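PDB 5ZQH: PadR family transcriptional regulator from Streptococcus pneumoniae, which probably binds operator DNA as a winged helix-turn-helix dimer and regulates transcription. Local coordinates for residues V13-M16 against I17-E21. Sequence-based numbering, arbitrary orientation.
Sequences VLDM and IGQKE
Asp15 OD2 receives NE2 of Gln19 at 2.9 Å, a side-chain bond one turn apart near the C-terminal end of helix 3-19, the first helix of the winged helix-turn-helix fold of PadR regulators. The amide nitrogen comes from above the carboxylate, 47° out of its plane, and the bond is somewhat bent at 137°; the two flat groups stand almost perpendicular. Asp15 holds CG anti to the backbone N, while Gln19 sets CG against Asp15 O and then runs extended, which carries its amide to the carboxylate. The other carboxylate oxygen, OD1, is engaged by the indole NE1 of Trp87 on helix 77-101, so both oxygens have a donor. Gln19 NE2 also makes a weak hydrogen bond to Ile100 O of the second subunit, setting this pair at the dimer interface.

Beneath it the backbone ladder is regular: Ile17 N reaches Val13 O at 3.1 Å, and Gln19 N reaches Asp15 O at 3.0 Å. Its last rung is the nearly straight bond from Lys20 N to Met16 O (3.2 Å), after which Lys20 leaves helical geometry and the chain turns into strand 22-23. Lys20 runs extended and bends only at its last torsion, which puts NZ 2.8 Å from Glu21 O.

Val13 and Ile17 face the core side by side, both reaching Leu48 of helix 45-53. In Ile17, CG1 anti to the carbonyl carbon (chi1 -74°), with an extended second torsion, brings CD1 to 3.7 Å from Val13 CG1.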
loop_
_atom_site.group_PDB
_atom_site.type_symbol
_atom_site.label_atom_id
_atom_site.label_comp_id
_atom_site.label_asym_id
_atom_site.label_seq_id
_atom_site.Cartn_x
_atom_site.Cartn_y
_atom_site.Cartn_z
ATOM N N VAL A 13 4.069 5.191 -10.639
ATOM C CA VAL A 13 4.298 6.504 -11.303
ATOM C C VAL A 13 5.780 6.922 -11.252
ATOM O O VAL A 13 6.346 7.348 -12.260
ATOM C CB VAL A 13 3.339 7.614 -10.766
ATOM C CG1 VAL A 13 3.831 9.023 -11.075
ATOM C CG2 VAL A 13 1.942 7.429 -11.340
ATOM N N LEU A 14 6.384 6.784 -10.076
ATOM C CA LEU A 14 7.813 7.018 -9.859
ATOM C C LEU A 14 8.715 6.137 -10.740
ATOM O O LEU A 14 9.670 6.643 -11.343
ATOM C CB LEU A 14 8.150 6.833 -8.373
ATOM C CG LEU A 14 8.647 7.965 -7.454
ATOM C CD1 LEU A 14 8.384 9.383 -7.949
ATOM C CD2 LEU A 14 8.112 7.765 -6.040
ATOM N N ASP A 15 8.392 4.843 -10.822
ATOM C CA ASP A 15 9.127 3.884 -11.662
ATOM C C ASP A 15 9.038 4.220 -13.152
ATOM O O ASP A 15 10.057 4.207 -13.847
ATOM C CB ASP A 15 8.656 2.448 -11.397
ATOM C CG ASP A 15 9.584 1.394 -12.001
ATOM O OD1 ASP A 15 10.764 1.313 -11.590
ATOM O OD2 ASP A 15 9.122 0.634 -12.878
ATOM N N MET A 16 7.826 4.530 -13.621
ATOM C CA MET A 16 7.570 4.913 -15.015
ATOM C C MET A 16 8.355 6.147 -15.456
ATOM O O MET A 16 8.885 6.174 -16.568
ATOM C CB MET A 16 6.076 5.122 -15.260
ATOM C CG MET A 16 5.284 3.834 -15.363
ATOM S SD MET A 16 3.517 4.155 -15.461
ATOM C CE MET A 16 2.893 2.478 -15.568
ATOM N N ILE A 17 8.425 7.145 -14.572
ATOM C CA ILE A 17 9.209 8.375 -14.763
ATOM C C ILE A 17 10.719 8.074 -14.801
ATOM O O ILE A 17 11.468 8.723 -15.539
ATOM C CB ILE A 17 8.837 9.432 -13.687
ATOM C CG1 ILE A 17 7.469 10.045 -13.999
ATOM C CG2 ILE A 17 9.872 10.544 -13.578
ATOM C CD1 ILE A 17 6.752 10.622 -12.791
ATOM N N GLY A 18 11.143 7.080 -14.020
ATOM C CA GLY A 18 12.520 6.570 -14.042
ATOM C C GLY A 18 12.942 5.882 -15.332
ATOM O O GLY A 18 14.052 6.121 -15.822
ATOM N N GLN A 19 12.062 5.029 -15.869
ATOM C CA GLN A 19 12.301 4.304 -17.128
ATOM C C GLN A 19 12.441 5.267 -18.302
ATOM O O GLN A 19 13.400 5.190 -19.074
ATOM C CB GLN A 19 11.150 3.343 -17.439
ATOM C CG GLN A 19 10.875 2.242 -16.423
ATOM C CD GLN A 19 9.573 1.496 -16.714
ATOM O OE1 GLN A 19 9.005 1.609 -17.813
ATOM N NE2 GLN A 19 9.095 0.729 -15.731
ATOM N N LYS A 20 11.461 6.163 -18.424
ATOM C CA LYS A 20 11.410 7.160 -19.485
ATOM C C LYS A 20 10.751 8.442 -18.978
ATOM O O LYS A 20 9.673 8.416 -18.378
ATOM C CB LYS A 20 10.658 6.618 -20.706
ATOM C CG LYS A 20 10.831 7.449 -21.966
ATOM C CD LYS A 20 9.633 7.295 -22.887
ATOM C CE LYS A 20 9.583 8.397 -23.940
ATOM N NZ LYS A 20 9.147 9.729 -23.409
ATOM N N GLU A 21 11.439 9.554 -19.225
ATOM C CA GLU A 21 10.950 10.910 -19.006
ATOM C C GLU A 21 9.590 11.091 -19.702
ATOM O O GLU A 21 9.499 10.976 -20.932
ATOM C CB GLU A 21 11.990 11.867 -19.587
ATOM C CG GLU A 21 11.972 13.280 -19.045
ATOM C CD GLU A 21 13.158 14.096 -19.524
ATOM O OE1 GLU A 21 14.288 13.545 -19.571
ATOM O OE2 GLU A 21 12.958 15.292 -19.857
#